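Local atomic coordinates of 3-chlorocatechol 1,2-dioxygenase (Rhodococcus opacus, PDB entry 2BOY), a protein that probably catalyses the ferric iron-dependent intradiol cleavage of catechols, including 3-chlorocatechol, as a step in the breakdown of aromatic compounds. Residues E98-L103 against T161-A165; L204-L208 against Y247-L251. All blocks are in the same frame, centred on the assembly; numbering follows the deposited sequence.

Interaction 1 (E98-L103 against T161-A165); sequences ESGDTL and TIVPA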
ATOM      1  N   GLU A  98     -28.755   3.824 -27.654  1.00 28.07           N
ATOM      2  CA  GLU A  98     -27.354   4.020 -27.265  1.00 27.48           C
ATOM      3  C   GLU A  98     -26.734   5.181 -28.021  1.00 26.69           C
ATOM      4  O   GLU A  98     -26.815   5.226 -29.241  1.00 26.29           O
ATOM      5  CB  GLU A  98     -26.564   2.728 -27.523  1.00 26.79           C
ATOM      6  CG  GLU A  98     -25.229   2.668 -26.812  1.00 24.73           C
ATOM      7  CD  GLU A  98     -25.384   2.485 -25.325  1.00 23.04           C
ATOM      8  OE1 GLU A  98     -26.142   1.574 -24.910  1.00 21.94           O
ATOM      9  OE2 GLU A  98     -24.739   3.267 -24.572  1.00 24.01           O
ATOM     10  N   SER A  99     -26.143   6.146 -27.319  1.00 27.84           N
ATOM     11  CA  SER A  99     -25.495   7.245 -28.038  1.00 29.09           C
ATOM     12  C   SER A  99     -24.041   6.940 -28.396  1.00 28.99           C
ATOM     13  O   SER A  99     -23.466   5.986 -27.868  1.00 28.28           O
ATOM     14  CB  SER A  99     -25.589   8.558 -27.272  1.00 30.11           C
ATOM     15  OG  SER A  99     -24.897   8.467 -26.059  1.00 34.63           O
ATOM     16  N   GLY A 100     -23.478   7.773 -29.278  1.00 27.75           N
ATOM     17  CA  GLY A 100     -22.097   7.665 -29.729  1.00 27.44           C
ATOM     18  C   GLY A 100     -21.974   7.349 -31.213  1.00 26.17           C
ATOM     19  O   GLY A 100     -22.957   7.057 -31.875  1.00 28.20           O
ATOM     20  N   ASP A 101     -20.763   7.455 -31.739  1.00 25.51           N
ATOM     21  CA  ASP A 101     -20.463   7.204 -33.129  1.00 24.22           C
ATOM     22  C   ASP A 101     -20.349   5.691 -33.342  1.00 24.31           C
ATOM     23  O   ASP A 101     -19.681   5.027 -32.553  1.00 22.92           O
ATOM     24  CB  ASP A 101     -19.123   7.865 -33.489  1.00 24.24           C
ATOM     25  CG  ASP A 101     -19.135   9.392 -33.289  1.00 29.51           C
ATOM     26  OD1 ASP A 101     -20.166  10.012 -33.595  1.00 32.37           O
ATOM     27  OD2 ASP A 101     -18.171  10.028 -32.833  1.00 33.54           O
ATOM     28  N   THR A 102     -20.993   5.169 -34.384  1.00 23.16           N
ATOM     29  CA  THR A 102     -20.930   3.740 -34.735  1.00 24.11           C
ATOM     30  C   THR A 102     -19.534   3.386 -35.183  1.00 22.44           C
ATOM     31  O   THR A 102     -18.909   4.134 -35.939  1.00 22.89           O
ATOM     32  CB  THR A 102     -21.933   3.418 -35.863  1.00 23.99           C
ATOM     33  OG1 THR A 102     -23.261   3.525 -35.335  1.00 29.25           O
ATOM     34  CG2 THR A 102     -21.839   1.936 -36.248  1.00 24.95           C
ATOM     35  N   LEU A 103     -19.038   2.249 -34.697  1.00 21.88           N
ATOM     36  CA  LEU A 103     -17.727   1.776 -35.061  1.00 19.47           C
ATOM     37  C   LEU A 103     -17.871   0.380 -35.641  1.00 19.69           C
ATOM     38  O   LEU A 103     -18.476  -0.500 -34.983  1.00 19.79           O
ATOM     39  CB  LEU A 103     -16.802   1.697 -33.816  1.00 18.91           C
ATOM     40  CG  LEU A 103     -15.413   1.102 -34.120  1.00 19.46           C
ATOM     41  CD1 LEU A 103     -14.621   1.969 -35.128  1.00 19.41           C
ATOM     42  CD2 LEU A 103     -14.596   0.862 -32.813  1.00 18.78           C
ATOM     43  N   THR A 161     -19.990  -1.788 -32.877  1.00 19.18           N
ATOM     44  CA  THR A 161     -20.088  -1.223 -31.559  1.00 19.53           C
ATOM     45  C   THR A 161     -20.159   0.294 -31.701  1.00 20.52           C
ATOM     46  O   THR A 161     -20.566   0.799 -32.760  1.00 20.33           O
ATOM     47  CB  THR A 161     -18.924  -1.761 -30.690  1.00 18.77           C
ATOM     48  OG1 THR A 161     -19.052  -1.280 -29.378  1.00 18.30           O
ATOM     49  CG2 THR A 161     -17.536  -1.292 -31.186  1.00 18.10           C
ATOM     50  N   ILE A 162     -19.856   1.003 -30.626  1.00 21.39           N
ATOM     51  CA  ILE A 162     -19.812   2.452 -30.625  1.00 23.62           C
ATOM     52  C   ILE A 162     -18.411   2.823 -30.166  1.00 22.69           C
ATOM     53  O   ILE A 162     -17.782   2.025 -29.481  1.00 23.40           O
ATOM     54  CB  ILE A 162     -20.977   2.962 -29.720  1.00 23.54           C
ATOM     55  CG1 ILE A 162     -22.201   3.207 -30.623  1.00 27.07           C
ATOM     56  CG2 ILE A 162     -20.615   4.192 -28.928  1.00 27.23           C
ATOM     57  CD1 ILE A 162     -23.544   3.004 -29.927  1.00 34.64           C
ATOM     58  N   VAL A 163     -17.877   3.958 -30.614  1.00 21.79           N
ATOM     59  CA  VAL A 163     -16.562   4.422 -30.126  1.00 21.19           C
ATOM     60  C   VAL A 163     -16.655   4.754 -28.647  1.00 21.14           C
ATOM     61  O   VAL A 163     -17.467   5.612 -28.266  1.00 20.29           O
ATOM     62  CB  VAL A 163     -16.030   5.640 -30.940  1.00 21.03           C
ATOM     63  CG1 VAL A 163     -14.638   6.039 -30.470  1.00 21.26           C
ATOM     64  CG2 VAL A 163     -15.992   5.305 -32.436  1.00 22.22           C
ATOM     65  N   PRO A 164     -15.848   4.088 -27.787  1.00 19.74           N
ATOM     66  CA  PRO A 164     -15.904   4.376 -26.357  1.00 19.49           C
ATOM     67  C   PRO A 164     -15.349   5.775 -26.102  1.00 19.57           C
ATOM     68  O   PRO A 164     -14.501   6.239 -26.856  1.00 19.04           O
ATOM     69  CB  PRO A 164     -14.951   3.312 -25.711  1.00 19.98           C
ATOM     70  CG  PRO A 164     -13.939   2.988 -26.836  1.00 19.24           C
ATOM     71  CD  PRO A 164     -14.780   3.116 -28.139  1.00 20.09           C
ATOM     72  N   ALA A 165     -15.836   6.429 -25.058  1.00 19.88           N
ATOM     73  CA  ALA A 165     -15.224   7.654 -24.552  1.00 20.88           C
ATOM     74  C   ALA A 165     -13.997   7.332 -23.701  1.00 21.20           C
ATOM     75  O   ALA A 165     -13.933   6.275 -23.095  1.00 19.38           O
ATOM     76  CB  ALA A 165     -16.239   8.433 -23.683  1.00 21.78           C
TER
HETATM   77  O   HOH W   1     -18.681   7.597 -29.561  1.00 32.35           O
HETATM   78  O   HOH W   2     -23.407   0.945 -33.361  1.00 27.67           O

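Interaction 2 (L204-L208 against Y247-L251); sequences LTTQL and YKFTL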
ATOM      1  N   LEU A 204      -3.795 -13.953 -25.330  1.00 19.17           N
ATOM      2  CA  LEU A 204      -3.289 -12.622 -25.453  1.00 18.31           C
ATOM      3  C   LEU A 204      -4.289 -11.711 -24.743  1.00 17.58           C
ATOM      4  O   LEU A 204      -5.466 -11.769 -25.035  1.00 18.03           O
ATOM      5  CB  LEU A 204      -3.187 -12.226 -26.939  1.00 17.92           C
ATOM      6  CG  LEU A 204      -2.991 -10.741 -27.276  1.00 18.27           C
ATOM      7  CD1 LEU A 204      -1.722 -10.199 -26.630  1.00 17.49           C
ATOM      8  CD2 LEU A 204      -2.987 -10.523 -28.806  1.00 18.18           C
ATOM      9  N   THR A 205      -3.814 -10.922 -23.800  1.00 17.38           N
ATOM     10  CA  THR A 205      -4.579  -9.787 -23.252  1.00 16.92           C
ATOM     11  C   THR A 205      -4.058  -8.490 -23.783  1.00 16.30           C
ATOM     12  O   THR A 205      -2.870  -8.186 -23.659  1.00 17.67           O
ATOM     13  CB  THR A 205      -4.473  -9.814 -21.732  1.00 17.43           C
ATOM     14  OG1 THR A 205      -5.140 -10.997 -21.256  1.00 16.11           O
ATOM     15  CG2 THR A 205      -5.302  -8.601 -21.087  1.00 17.67           C
ATOM     16  N   THR A 206      -4.953  -7.643 -24.311  1.00 16.55           N
ATOM     17  CA  THR A 206      -4.458  -6.419 -24.896  1.00 15.57           C
ATOM     18  C   THR A 206      -5.567  -5.349 -24.929  1.00 15.23           C
ATOM     19  O   THR A 206      -6.689  -5.595 -24.484  1.00 14.87           O
ATOM     20  CB  THR A 206      -3.845  -6.725 -26.313  1.00 16.56           C
ATOM     21  OG1 THR A 206      -3.086  -5.603 -26.792  1.00 18.34           O
ATOM     22  CG2 THR A 206      -4.908  -7.016 -27.402  1.00 19.33           C
ATOM     23  N   GLN A 207      -5.215  -4.180 -25.434  1.00 15.57           N
ATOM     24  CA  GLN A 207      -6.154  -3.045 -25.528  1.00 16.43           C
ATOM     25  C   GLN A 207      -5.871  -2.372 -26.838  1.00 17.00           C
ATOM     26  O   GLN A 207      -4.714  -2.314 -27.256  1.00 17.72           O
ATOM     27  CB  GLN A 207      -5.831  -2.020 -24.456  1.00 16.13           C
ATOM     28  CG  GLN A 207      -6.158  -2.503 -23.053  1.00 20.48           C
ATOM     29  CD  GLN A 207      -6.186  -1.396 -22.037  1.00 19.91           C
ATOM     30  OE1 GLN A 207      -6.582  -0.261 -22.337  1.00 20.25           O
ATOM     31  NE2 GLN A 207      -5.792  -1.726 -20.821  1.00 20.57           N
ATOM     32  N   LEU A 208      -6.892  -1.783 -27.459  1.00 16.90           N
ATOM     33  CA  LEU A 208      -6.618  -1.010 -28.682  1.00 16.26           C
ATOM     34  C   LEU A 208      -7.161   0.399 -28.470  1.00 16.81           C
ATOM     35  O   LEU A 208      -8.226   0.543 -27.920  1.00 16.34           O
ATOM     36  CB  LEU A 208      -7.291  -1.676 -29.899  1.00 15.65           C
ATOM     37  CG  LEU A 208      -6.735  -3.092 -30.176  1.00 17.41           C
ATOM     38  CD1 LEU A 208      -7.552  -3.841 -31.224  1.00 15.85           C
ATOM     39  CD2 LEU A 208      -5.248  -3.028 -30.579  1.00 19.29           C
ATOM     40  N   TYR A 247      -7.812  -4.517 -37.486  1.00 20.07           N
ATOM     41  CA  TYR A 247      -6.651  -4.915 -36.694  1.00 19.52           C
ATOM     42  C   TYR A 247      -6.357  -6.377 -36.896  1.00 18.85           C
ATOM     43  O   TYR A 247      -7.273  -7.188 -37.000  1.00 19.24           O
ATOM     44  CB  TYR A 247      -6.853  -4.664 -35.186  1.00 18.79           C
ATOM     45  CG  TYR A 247      -5.564  -4.776 -34.394  1.00 18.84           C
ATOM     46  CD1 TYR A 247      -4.615  -3.730 -34.393  1.00 20.96           C
ATOM     47  CD2 TYR A 247      -5.293  -5.919 -33.663  1.00 19.79           C
ATOM     48  CE1 TYR A 247      -3.398  -3.849 -33.680  1.00 20.78           C
ATOM     49  CE2 TYR A 247      -4.129  -6.061 -32.956  1.00 20.33           C
ATOM     50  CZ  TYR A 247      -3.173  -5.019 -32.971  1.00 22.33           C
ATOM     51  OH  TYR A 247      -2.017  -5.171 -32.240  1.00 22.44           O
ATOM     52  N   LYS A 248      -5.075  -6.713 -36.893  1.00 18.15           N
ATOM     53  CA  LYS A 248      -4.675  -8.101 -36.981  1.00 18.77           C
ATOM     54  C   LYS A 248      -3.936  -8.516 -35.731  1.00 18.51           C
ATOM     55  O   LYS A 248      -2.862  -7.939 -35.420  1.00 18.13           O
ATOM     56  CB  LYS A 248      -3.748  -8.328 -38.194  1.00 20.50           C
ATOM     57  CG  LYS A 248      -3.177  -9.754 -38.272  1.00 20.87           C
ATOM     58  CD  LYS A 248      -2.181  -9.970 -39.461  1.00 27.87           C
ATOM     59  CE  LYS A 248      -0.748  -9.476 -39.120  1.00 35.02           C
ATOM     60  NZ  LYS A 248       0.131  -9.190 -40.344  1.00 34.95           N
ATOM     61  N   PHE A 249      -4.503  -9.504 -35.022  1.00 17.93           N
ATOM     62  CA  PHE A 249      -3.907 -10.085 -33.823  1.00 18.41           C
ATOM     63  C   PHE A 249      -3.093 -11.345 -34.184  1.00 18.01           C
ATOM     64  O   PHE A 249      -3.436 -12.072 -35.121  1.00 18.55           O
ATOM     65  CB  PHE A 249      -4.985 -10.561 -32.843  1.00 18.51           C
ATOM     66  CG  PHE A 249      -5.973  -9.470 -32.393  1.00 18.34           C
ATOM     67  CD1 PHE A 249      -7.187  -9.322 -33.046  1.00 19.43           C
ATOM     68  CD2 PHE A 249      -5.714  -8.703 -31.253  1.00 16.16           C
ATOM     69  CE1 PHE A 249      -8.144  -8.382 -32.614  1.00 17.26           C
ATOM     70  CE2 PHE A 249      -6.661  -7.736 -30.823  1.00 18.87           C
ATOM     71  CZ  PHE A 249      -7.876  -7.622 -31.504  1.00 15.34           C
ATOM     72  N   THR A 250      -2.023 -11.592 -33.439  1.00 18.11           N
ATOM     73  CA  THR A 250      -1.243 -12.828 -33.629  1.00 19.28           C
ATOM     74  C   THR A 250      -1.181 -13.626 -32.337  1.00 19.40           C
ATOM     75  O   THR A 250      -0.926 -13.052 -31.285  1.00 20.29           O
ATOM     76  CB  THR A 250       0.158 -12.537 -34.120  1.00 18.40           C
ATOM     77  OG1 THR A 250       0.089 -11.862 -35.385  1.00 19.01           O
ATOM     78  CG2 THR A 250       0.901 -13.878 -34.455  1.00 21.30           C
ATOM     79  N   LEU A 251      -1.409 -14.940 -32.423  1.00 19.87           N
ATOM     80  CA  LEU A 251      -1.185 -15.828 -31.278  1.00 20.81           C
ATOM     81  C   LEU A 251      -0.003 -16.765 -31.568  1.00 22.44           C
ATOM     82  O   LEU A 251       0.188 -17.200 -32.718  1.00 21.98           O
ATOM     83  CB  LEU A 251      -2.431 -16.671 -30.977  1.00 21.44           C
ATOM     84  CG  LEU A 251      -3.786 -16.007 -30.608  1.00 19.96           C
ATOM     85  CD1 LEU A 251      -4.836 -17.019 -30.144  1.00 20.60           C
ATOM     86  CD2 LEU A 251      -3.517 -14.949 -29.505  1.00 20.03           C
TER

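Interaction 1 (E98-L103 against T161-A165)
L103 and T161 form an antiparallel hydrogen-bonded pair where strands 102-110 and 156-162 meet, and they illustrate how a sheet gives way to loop. L103 N reaches T161 O at 2.9 Å, almost straight (175° at the hydrogen) although it comes from above the carbonyl plane. T161 N returns the bond to L103 O, and on the buried face L103 CD2 lies alongside T161 CG2, while T161 OG1 turns to Q126. Beyond the non-hydrogen-bonded pair T102/I162, D101 O takes V163 N at 2.9 Å and also lies 3.2 Å from I162 CA in a CA-H...O contact. L103 CB packs on V163 CG2 at 3.9 Å.

The tight part is the loop wrapped around I162. I162 CD1 sits 3.6 Å from E98 CG, and I162 CG2 is 3.5 Å from S99 O. E98 has CG anti to its N (chi1 -163°) and bends at chi2, which lays CG against the isoleucine and lets the carboxylate run on to a salt bridge with R95. G100 passes so close that a CB there would collide with I162 CG2.

The outer side is wet. One water accepts from D101 N and donates to V163 O, 2.7 Å from that oxygen; a second donates to T161 O and hydrogen-bonds the T102 hydroxyl. The D101 carboxylate is exposed. The chemistry implies a junction held chiefly by main-chain bonds, one of them water-bridged, with I162 packed against E98 CG and carbonyl oxygens alike.

Interaction 2 (L204-L208 against Y247-L251)
Y247 lays one face of its ring against L208, and the two are a compact example of how strands that share no hydrogen bond can still be joined through their side chains. Followed outward, Y247 CB is 4.1 Å from L208 CD1, and Y247 CG and CD2 lie by the same methyl. The rest of the ring belongs to the other branch: Y247 CE1 and CZ both lie 3.7 Å from L208 CD2, with Y247 CD1 and CE2 a little farther off. That methyl stands over the ring centre, 13° off the normal, a CH-pi contact. The first torsion of Y247, with CG anti to N (chi1 -167°), carries the ring across toward L208 and sets Y247 CD2 over the centre of the F249 face, an edge-to-face meeting within the strand.

Strands 204-210 and 241-250 run roughly antiparallel, 9.5 Å apart at the closest approach of their axes. Both pair with strand 229-236 in the curled sheet of the beta barrel of this intradiol dioxygenase, and their side chains meet on its buried face. On the far side of strand 204-210, Q207 points away to touch the bound benzhydroxamic acid and bonds R188.

With an alanine in place of Y247, L208 CD2 would probably lose the ring it rests on and one face of F249 its edge-on neighbour. F249 itself takes T206 CG2 at its edge, near the ring plane (3.9 Å from F249 CE2), and L208 CD1 obliquely at CZ. L204 CD2 approaches F249 CD2 at 4.1 Å, and L204 CB meets L251 CD2; T206 OG1, by contrast, bonds Q71 O.

Both contacts draw on one sheet, since strands 102-110 and 241-250 are neighbours in it, yet they differ in chemistry. Interaction 1 joins adjacent strands where the two run into loops, partly buried, and depends largely on backbone bonds and waters. Interaction 2 lies deep in the barrel, has no hydrogen bond across it, and relies on apolar and aromatic packing. The centres of interactions 1 and 2 are about 20 Å apart, and the two do not touch. F105, on strand 102-110 beyond L103, packs on both L208 and Y247. Interaction 2 comes closer to the iron ligand H191, with the side chain of L208 about 6 Å from that of H191, against about 9 Å for the side chain of V163 in interaction 1.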